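Local coordinates for protein thiosulfate sulfurtransferase (Pseudomonas aeruginosa, PDB 1YT8) that probably transfers sulfur from thiosulfate to cyanide, as rhodaneses do, and is built from four rhodanese-like domains in one chain, at residues A[421-426]-A[481-486]; A[391-396]-A[432-437]; A[281-286]-A[322-327]. All coordinates share one frame; numbering follows the deposited sequence.

Contact 1. Residues A[421-426]-A[481-486]; sequences KQALER and LLASPR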
loop_
_atom_site.group_PDB
_atom_site.type_symbol
_atom_site.label_atom_id
_atom_site.label_comp_id
_atom_site.label_asym_id
_atom_site.label_seq_id
_atom_site.Cartn_x
_atom_site.Cartn_y
_atom_site.Cartn_z
ATOM N N LYS A 421 22.505 12.759 9.788
ATOM C CA LYS A 421 23.717 13.567 9.851
ATOM C C LYS A 421 23.357 15.042 9.735
ATOM O O LYS A 421 23.752 15.863 10.566
ATOM C CB LYS A 421 24.685 13.183 8.729
ATOM C CG LYS A 421 25.994 13.963 8.759
ATOM C CD LYS A 421 26.923 13.521 7.639
ATOM C CE LYS A 421 28.274 14.226 7.718
ATOM N NZ LYS A 421 28.153 15.701 7.546
ATOM N N GLN A 422 22.591 15.368 8.701
ATOM C CA GLN A 422 22.172 16.742 8.468
ATOM C C GLN A 422 21.302 17.280 9.604
ATOM O O GLN A 422 21.466 18.422 10.032
ATOM C CB GLN A 422 21.406 16.834 7.148
ATOM C CG GLN A 422 20.984 18.247 6.784
ATOM C CD GLN A 422 20.162 18.302 5.509
ATOM O OE1 GLN A 422 19.102 17.677 5.408
ATOM N NE2 GLN A 422 20.646 19.052 4.529
ATOM N N ALA A 423 20.378 16.460 10.094
ATOM C CA ALA A 423 19.490 16.888 11.168
ATOM C C ALA A 423 20.252 17.240 12.438
ATOM O O ALA A 423 19.990 18.268 13.065
ATOM C CB ALA A 423 18.471 15.805 11.466
ATOM N N LEU A 424 21.189 16.379 12.819
ATOM C CA LEU A 424 21.979 16.601 14.021
ATOM C C LEU A 424 22.832 17.859 13.904
ATOM O O LEU A 424 22.995 18.595 14.878
ATOM C CB LEU A 424 22.856 15.378 14.306
ATOM C CG LEU A 424 22.092 14.093 14.637
ATOM C CD1 LEU A 424 23.068 12.942 14.825
ATOM C CD2 LEU A 424 21.264 14.299 15.895
ATOM N N GLU A 425 23.375 18.107 12.715
ATOM C CA GLU A 425 24.186 19.297 12.496
ATOM C C GLU A 425 23.310 20.527 12.713
ATOM O O GLU A 425 23.703 21.457 13.417
ATOM C CB GLU A 425 24.755 19.317 11.073
ATOM C CG GLU A 425 25.686 18.161 10.763
ATOM C CD GLU A 425 26.272 18.237 9.365
ATOM O OE1 GLU A 425 25.529 18.575 8.418
ATOM O OE2 GLU A 425 27.475 17.943 9.208
ATOM N N ARG A 426 22.119 20.520 12.116
ATOM C CA ARG A 426 21.184 21.640 12.250
ATOM C C ARG A 426 20.765 21.913 13.692
ATOM O O ARG A 426 20.700 23.067 14.120
ATOM C CB ARG A 426 19.924 21.388 11.409
ATOM C CG ARG A 426 20.117 21.607 9.921
ATOM C CD ARG A 426 18.867 21.232 9.126
ATOM N NE ARG A 426 19.044 21.534 7.708
ATOM C CZ ARG A 426 18.236 21.117 6.739
ATOM N NH1 ARG A 426 17.179 20.367 7.021
ATOM N NH2 ARG A 426 18.478 21.467 5.481
ATOM N N LEU A 481 9.217 22.085 15.222
ATOM C CA LEU A 481 10.632 22.095 14.882
ATOM C C LEU A 481 10.971 20.970 13.911
ATOM O O LEU A 481 11.102 19.820 14.316
ATOM C CB LEU A 481 11.471 21.950 16.153
ATOM C CG LEU A 481 12.991 22.026 15.985
ATOM C CD1 LEU A 481 13.381 23.317 15.279
ATOM C CD2 LEU A 481 13.650 21.942 17.359
ATOM N N LEU A 482 11.110 21.306 12.631
ATOM C CA LEU A 482 11.436 20.313 11.611
ATOM C C LEU A 482 12.924 20.390 11.296
ATOM O O LEU A 482 13.400 21.382 10.746
ATOM C CB LEU A 482 10.622 20.578 10.340
ATOM C CG LEU A 482 9.105 20.683 10.532
ATOM C CD1 LEU A 482 8.444 21.038 9.207
ATOM C CD2 LEU A 482 8.559 19.368 11.074
ATOM N N ALA A 483 13.655 19.339 11.652
ATOM C CA ALA A 483 15.092 19.293 11.419
ATOM C C ALA A 483 15.415 18.612 10.092
ATOM O O ALA A 483 16.580 18.491 9.712
ATOM C CB ALA A 483 15.776 18.562 12.567
ATOM N N SER A 484 14.372 18.167 9.399
ATOM C CA SER A 484 14.504 17.503 8.102
ATOM C C SER A 484 13.363 17.982 7.213
ATOM O O SER A 484 12.355 18.474 7.705
ATOM C CB SER A 484 14.392 15.979 8.250
ATOM O OG SER A 484 15.441 15.431 9.028
ATOM N N PRO A 485 13.509 17.846 5.886
ATOM C CA PRO A 485 12.445 18.280 4.972
ATOM C C PRO A 485 11.301 17.259 4.975
ATOM O O PRO A 485 11.549 16.059 5.053
ATOM C CB PRO A 485 13.162 18.346 3.626
ATOM C CG PRO A 485 14.144 17.207 3.732
ATOM C CD PRO A 485 14.693 17.383 5.138
ATOM N N ARG A 486 10.056 17.729 4.896
ATOM C CA ARG A 486 8.913 16.815 4.892
ATOM C C ARG A 486 8.712 16.164 3.530
ATOM O O ARG A 486 7.856 16.584 2.752
ATOM C CB ARG A 486 7.620 17.535 5.296
ATOM C CG ARG A 486 7.533 17.896 6.765
ATOM C CD ARG A 486 6.153 18.441 7.130
ATOM N NE ARG A 486 5.107 17.423 7.061
ATOM C CZ ARG A 486 3.836 17.636 7.394
ATOM N NH1 ARG A 486 3.454 18.834 7.816
ATOM N NH2 ARG A 486 2.948 16.652 7.322
#
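A423 and A483 bring the helix 420-427 and the loop 481-486 together, and the small size of both residues lets the backbones come close: their CA atoms are 5.0 Å apart. The apolar part of the contact is methyl against methyl, with CB of A423 4.0 Å from CB of A483. The same A423 methyl also meets the backbone of the loop, its CB lying 3.7 Å from the carbonyl O of A483, and it borders on OG of S484. S484 OG is spoken for elsewhere, by a hydrogen bond with the backbone N of L416.

The segment 481-486 has no regular secondary structure. It runs past the short edge strand 413-414 of the last rhodanese-like sheet, where L481 and A483 make backbone hydrogen bonds with W414, and it packs against the helix that follows that strand.

The polar part is a single weak hydrogen bond from R426 NH1 to A483 O, 3.3 Å long with an N-H...O angle of 152°. The R426 chain is extended from CG to NE, and its guanidinium presents an edge to the loop, with A483 C near its plane. Over one face of that guanidinium, from within the helix, lies the amide carbon CD of Q422, 3.5 Å above the plane and over its centre.

Contact 2. Residues A[391-396]-A[432-437]; sequences PGTRVL and RYVLTC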
loop_
_atom_site.group_PDB
_atom_site.type_symbol
_atom_site.label_atom_id
_atom_site.label_comp_id
_atom_site.label_asym_id
_atom_site.label_seq_id
_atom_site.Cartn_x
_atom_site.Cartn_y
_atom_site.Cartn_z
ATOM N N PRO A 391 17.828 22.938 30.066
ATOM C CA PRO A 391 18.322 22.772 28.698
ATOM C C PRO A 391 19.393 21.687 28.615
ATOM O O PRO A 391 19.958 21.285 29.634
ATOM C CB PRO A 391 18.865 24.157 28.356
ATOM C CG PRO A 391 19.338 24.664 29.691
ATOM C CD PRO A 391 18.207 24.254 30.610
ATOM N N GLY A 392 19.660 21.206 27.404
ATOM C CA GLY A 392 20.672 20.182 27.222
ATOM C C GLY A 392 20.159 18.857 26.685
ATOM O O GLY A 392 20.943 18.034 26.207
ATOM N N THR A 393 18.851 18.636 26.763
ATOM C CA THR A 393 18.274 17.390 26.278
ATOM C C THR A 393 17.596 17.590 24.932
ATOM O O THR A 393 16.683 18.409 24.807
ATOM C CB THR A 393 17.236 16.824 27.269
ATOM O OG1 THR A 393 17.873 16.527 28.518
ATOM C CG2 THR A 393 16.609 15.552 26.716
ATOM N N ARG A 394 18.046 16.843 23.928
ATOM C CA ARG A 394 17.460 16.933 22.594
ATOM C C ARG A 394 16.572 15.723 22.325
ATOM O O ARG A 394 17.012 14.573 22.415
ATOM C CB ARG A 394 18.550 17.018 21.521
ATOM C CG ARG A 394 18.009 17.020 20.087
ATOM C CD ARG A 394 17.102 18.226 19.833
ATOM N NE ARG A 394 17.865 19.461 19.681
ATOM C CZ ARG A 394 17.330 20.679 19.650
ATOM N NH1 ARG A 394 16.018 20.840 19.763
ATOM N NH2 ARG A 394 18.110 21.736 19.490
ATOM N N VAL A 395 15.311 15.989 22.015
ATOM C CA VAL A 395 14.366 14.921 21.723
ATOM C C VAL A 395 14.155 14.854 20.217
ATOM O O VAL A 395 13.811 15.852 19.588
ATOM C CB VAL A 395 13.009 15.172 22.408
ATOM C CG1 VAL A 395 12.012 14.088 22.005
ATOM C CG2 VAL A 395 13.189 15.186 23.923
ATOM N N LEU A 396 14.380 13.673 19.648
ATOM C CA LEU A 396 14.209 13.450 18.219
ATOM C C LEU A 396 12.997 12.551 18.002
ATOM O O LEU A 396 12.910 11.471 18.590
ATOM C CB LEU A 396 15.458 12.777 17.638
ATOM C CG LEU A 396 16.784 13.506 17.851
ATOM C CD1 LEU A 396 17.896 12.755 17.122
ATOM C CD2 LEU A 396 16.675 14.942 17.335
ATOM N N ARG A 432 22.658 15.214 25.808
ATOM C CA ARG A 432 22.073 13.884 25.709
ATOM C C ARG A 432 20.880 13.893 24.758
ATOM O O ARG A 432 20.169 14.894 24.644
ATOM C CB ARG A 432 21.628 13.413 27.095
ATOM C CG ARG A 432 20.728 14.413 27.807
ATOM C CD ARG A 432 20.671 14.165 29.308
ATOM N NE ARG A 432 19.836 15.155 29.985
ATOM C CZ ARG A 432 19.706 15.251 31.306
ATOM N NH1 ARG A 432 20.359 14.416 32.102
ATOM N NH2 ARG A 432 18.920 16.183 31.834
ATOM N N TYR A 433 20.666 12.769 24.082
ATOM C CA TYR A 433 19.562 12.631 23.140
ATOM C C TYR A 433 18.574 11.582 23.618
ATOM O O TYR A 433 18.961 10.570 24.201
ATOM C CB TYR A 433 20.077 12.196 21.768
ATOM C CG TYR A 433 20.907 13.218 21.037
ATOM C CD1 TYR A 433 20.319 14.123 20.152
ATOM C CD2 TYR A 433 22.288 13.268 21.209
ATOM C CE1 TYR A 433 21.091 15.048 19.453
ATOM C CE2 TYR A 433 23.067 14.188 20.520
ATOM C CZ TYR A 433 22.465 15.074 19.644
ATOM O OH TYR A 433 23.244 15.983 18.972
ATOM N N VAL A 434 17.296 11.831 23.361
ATOM C CA VAL A 434 16.241 10.896 23.709
ATOM C C VAL A 434 15.449 10.710 22.417
ATOM O O VAL A 434 14.954 11.680 21.843
ATOM C CB VAL A 434 15.316 11.447 24.809
ATOM C CG1 VAL A 434 14.182 10.456 25.065
ATOM C CG2 VAL A 434 16.113 11.670 26.095
ATOM N N LEU A 435 15.351 9.470 21.953
ATOM C CA LEU A 435 14.643 9.187 20.707
ATOM C C LEU A 435 13.242 8.638 20.953
ATOM O O LEU A 435 13.020 7.865 21.884
ATOM C CB LEU A 435 15.447 8.187 19.869
ATOM C CG LEU A 435 16.970 8.388 19.832
ATOM C CD1 LEU A 435 17.566 7.386 18.854
ATOM C CD2 LEU A 435 17.328 9.812 19.422
ATOM N N THR A 436 12.296 9.038 20.110
ATOM C CA THR A 436 10.927 8.569 20.251
ATOM C C THR A 436 10.245 8.417 18.896
ATOM O O THR A 436 10.785 8.789 17.857
ATOM C CB THR A 436 10.086 9.548 21.116
ATOM O OG1 THR A 436 8.820 8.954 21.432
ATOM C CG2 THR A 436 9.838 10.852 20.362
ATOM N N CYS A 437 9.054 7.839 18.937
ATOM C CA CYS A 437 8.196 7.651 17.775
ATOM C C CYS A 437 6.903 7.148 18.395
ATOM O O CYS A 437 6.772 7.150 19.622
ATOM C CB CYS A 437 8.779 6.639 16.771
ATOM S SG CYS A 437 8.907 4.922 17.305
HETATM O O HOH W 1 18.229 18.546 30.089
#
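R432 and T393 meet obliquely on one face of the parallel strand pair 393-396 and 432-436. R432 CG stands between the backbone N and the carbonyl carbon (chi1 52°), and beyond it the chain runs extended to NE, which donates to T393 OG1 at 2.8 Å. The hydroxyl oxygen lies in the guanidinium plane, at its edge. A water 2.6 Å from T393 OG1 also accepts from R432 NH2, and W387 gives the guanidinium a cation-pi partner. Farther along this face, the T393 and V434 side chains meet aslant, CG2 to CG2 4.0 Å.

On the other face, the aliphatic start of R394 crosses the Y433 ring, its CB 3.7 Å from CD1. The R394 chain then bends at chi2 and chi3, and its NH2 is hydrogen-bonded to L427 O. L396 and L435 lie side by side and point the same way, L396 CD1 to L435 CD2 being 3.8 Å.

Between the faces runs a parallel ladder, from R394 N to R432 O through to T436 N to L396 O (2.9 Å), joining two inner, neighbouring strands of the five-stranded rhodanese-like sheet. R432 NE and the T393 hydroxyl thus fix each other at the strand start, while backbone bonds and apolar contacts, such as L396 on Y433 and L435, join the rest.

Contact 3. Residues A[281-286]-A[322-327]; sequences RTTYLL and GARLVL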
loop_
_atom_site.group_PDB
_atom_site.type_symbol
_atom_site.label_atom_id
_atom_site.label_comp_id
_atom_site.label_asym_id
_atom_site.label_seq_id
_atom_site.Cartn_x
_atom_site.Cartn_y
_atom_site.Cartn_z
ATOM N N ARG A 281 11.287 -20.347 -3.841
ATOM C CA ARG A 281 10.215 -19.419 -4.198
ATOM C C ARG A 281 9.689 -18.625 -3.008
ATOM O O ARG A 281 9.775 -19.060 -1.859
ATOM C CB ARG A 281 9.036 -20.168 -4.842
ATOM C CG ARG A 281 9.312 -20.787 -6.214
ATOM C CD ARG A 281 9.705 -19.742 -7.249
ATOM N NE ARG A 281 8.666 -18.741 -7.494
ATOM C CZ ARG A 281 7.511 -18.979 -8.107
ATOM N NH1 ARG A 281 7.221 -20.200 -8.547
ATOM N NH2 ARG A 281 6.644 -17.990 -8.294
ATOM N N THR A 282 9.147 -17.450 -3.306
ATOM C CA THR A 282 8.555 -16.576 -2.303
ATOM C C THR A 282 7.046 -16.799 -2.386
ATOM O O THR A 282 6.460 -16.658 -3.455
ATOM C CB THR A 282 8.836 -15.089 -2.608
ATOM O OG1 THR A 282 10.243 -14.834 -2.523
ATOM C CG2 THR A 282 8.098 -14.199 -1.619
ATOM N N THR A 283 6.425 -17.146 -1.264
ATOM C CA THR A 283 4.986 -17.388 -1.235
ATOM C C THR A 283 4.319 -16.507 -0.185
ATOM O O THR A 283 4.579 -16.651 1.006
ATOM C CB THR A 283 4.681 -18.872 -0.909
ATOM O OG1 THR A 283 5.286 -19.710 -1.902
ATOM C CG2 THR A 283 3.176 -19.122 -0.896
ATOM N N TYR A 284 3.469 -15.589 -0.637
ATOM C CA TYR A 284 2.755 -14.684 0.259
ATOM C C TYR A 284 1.366 -15.254 0.547
ATOM O O TYR A 284 0.598 -15.501 -0.378
ATOM C CB TYR A 284 2.572 -13.307 -0.395
ATOM C CG TYR A 284 3.836 -12.558 -0.763
ATOM C CD1 TYR A 284 4.608 -11.922 0.210
ATOM C CD2 TYR A 284 4.227 -12.435 -2.097
ATOM C CE1 TYR A 284 5.738 -11.172 -0.138
ATOM C CE2 TYR A 284 5.354 -11.692 -2.455
ATOM C CZ TYR A 284 6.101 -11.064 -1.472
ATOM O OH TYR A 284 7.207 -10.336 -1.827
ATOM N N LEU A 285 1.047 -15.457 1.822
ATOM C CA LEU A 285 -0.268 -15.964 2.221
ATOM C C LEU A 285 -1.076 -14.732 2.630
ATOM O O LEU A 285 -0.802 -14.125 3.666
ATOM C CB LEU A 285 -0.128 -16.923 3.405
ATOM C CG LEU A 285 -1.419 -17.552 3.940
ATOM C CD1 LEU A 285 -2.122 -18.331 2.824
ATOM C CD2 LEU A 285 -1.084 -18.470 5.106
ATOM N N LEU A 286 -2.074 -14.380 1.825
ATOM C CA LEU A 286 -2.871 -13.172 2.059
ATOM C C LEU A 286 -4.384 -13.353 2.244
ATOM O O LEU A 286 -5.034 -14.037 1.461
ATOM C CB LEU A 286 -2.627 -12.209 0.900
ATOM C CG LEU A 286 -1.162 -12.068 0.473
ATOM C CD1 LEU A 286 -1.089 -11.302 -0.836
ATOM C CD2 LEU A 286 -0.365 -11.367 1.560
ATOM N N GLY A 322 7.480 -11.641 -9.508
ATOM C CA GLY A 322 7.785 -13.010 -9.884
ATOM C C GLY A 322 7.425 -13.976 -8.766
ATOM O O GLY A 322 7.457 -15.196 -8.955
ATOM N N ALA A 323 7.081 -13.429 -7.601
ATOM C CA ALA A 323 6.698 -14.233 -6.439
ATOM C C ALA A 323 5.358 -14.925 -6.653
ATOM O O ALA A 323 4.693 -14.718 -7.667
ATOM C CB ALA A 323 6.631 -13.364 -5.186
ATOM N N ARG A 324 4.968 -15.711 -5.654
ATOM C CA ARG A 324 3.749 -16.511 -5.655
ATOM C C ARG A 324 2.780 -16.000 -4.582
ATOM O O ARG A 324 3.201 -15.710 -3.468
ATOM C CB ARG A 324 4.161 -17.953 -5.339
ATOM C CG ARG A 324 3.384 -19.030 -6.009
ATOM C CD ARG A 324 4.260 -20.271 -6.215
ATOM N NE ARG A 324 4.968 -20.741 -5.018
ATOM C CZ ARG A 324 5.650 -21.886 -4.978
ATOM N NH1 ARG A 324 5.706 -22.653 -6.058
ATOM N NH2 ARG A 324 6.272 -22.277 -3.871
ATOM N N LEU A 325 1.492 -15.900 -4.915
ATOM C CA LEU A 325 0.475 -15.437 -3.964
ATOM C C LEU A 325 -0.624 -16.477 -3.714
ATOM O O LEU A 325 -1.095 -17.125 -4.643
ATOM C CB LEU A 325 -0.194 -14.151 -4.466
ATOM C CG LEU A 325 0.518 -12.801 -4.347
ATOM C CD1 LEU A 325 1.856 -12.830 -5.047
ATOM C CD2 LEU A 325 -0.377 -11.729 -4.949
ATOM N N VAL A 326 -1.028 -16.629 -2.456
ATOM C CA VAL A 326 -2.097 -17.562 -2.089
ATOM C C VAL A 326 -3.151 -16.739 -1.345
ATOM O O VAL A 326 -2.868 -16.157 -0.300
ATOM C CB VAL A 326 -1.588 -18.687 -1.171
ATOM C CG1 VAL A 326 -2.748 -19.581 -0.757
ATOM C CG2 VAL A 326 -0.531 -19.502 -1.894
ATOM N N LEU A 327 -4.367 -16.693 -1.880
ATOM C CA LEU A 327 -5.416 -15.883 -1.268
ATOM C C LEU A 327 -6.442 -16.633 -0.430
ATOM O O LEU A 327 -6.924 -17.706 -0.812
ATOM C CB LEU A 327 -6.131 -15.067 -2.350
ATOM C CG LEU A 327 -5.240 -14.219 -3.260
ATOM C CD1 LEU A 327 -6.117 -13.262 -4.068
ATOM C CD2 LEU A 327 -4.220 -13.432 -2.426
#
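R324 carries its side chain across R281 and T283, at the start of the parallel pairing between strands 283-286 and 324-327. Its CB lies 3.2 Å from the carbonyl O of T282, the same oxygen that accepts R324 N. CG passes 4.1 Å from R281 NH2, and CD sits over one face of the R281 guanidinium. The chain bends at chi3 (51°), turning NE to T283 OG1 in a hydrogen bond of 3.3 Å, with that oxygen in the R324 guanidinium plane. CZ has R281 CB above one face of its group, 3.6 Å from the plane and toward the rim. Of the two terminal nitrogens, NH2 adds a weak hydrogen bond to T283 OG1, while NH1 is paired with E278; W275 makes a cation-pi contact with the group.

The two arginine chains cross at about a right angle, their guanidinium planes 44° apart. R281 NH2 donates to G322 O at 3.0 Å, and its NE forms a salt bridge with E23, from the first rhodanese-like domain.

On the opposite face of the sheet, Y284 CE2 packs tightly on A323 CB at 3.4 Å, and L286 crosses L325. The Y284 hydroxyl reaches R58 O and V320 N. These strands are neighbours within a five-stranded parallel rhodanese-like sheet, and their ladder includes Y284 N to R324 O at 2.8 Å.

R281 NH1 and R324 NH1 approach to 3.8 Å, a like-charge pair that would probably be costly alone; E23 and E278 supply separate counter-charges, consistent with their easing the repulsion.

Overall arrangement
Contacts 2 and 3 are the same element of two different rhodanese-like sheets: in each, the second and fourth strands lie side by side and parallel, crossing at -23° and -20°. Their centres are about 42 Å apart, their nearest atoms about 24 Å. Contact 1 belongs with contact 2, centre to centre about 13 Å, because helix 420-427 lies over the sheet: L424 CD2 is 3.6 Å from Y433 CE1. L481 CD2 packs on R394 NH1. Contact 3 lies about 39 Å from contact 1, between centres. The sulfite pocket includes no contact residue, but its Q312 ends helix 307-312, between the two strands of contact 3 in sequence, while C193-R198 follow strand 188-192 of another rhodanese-like sheet.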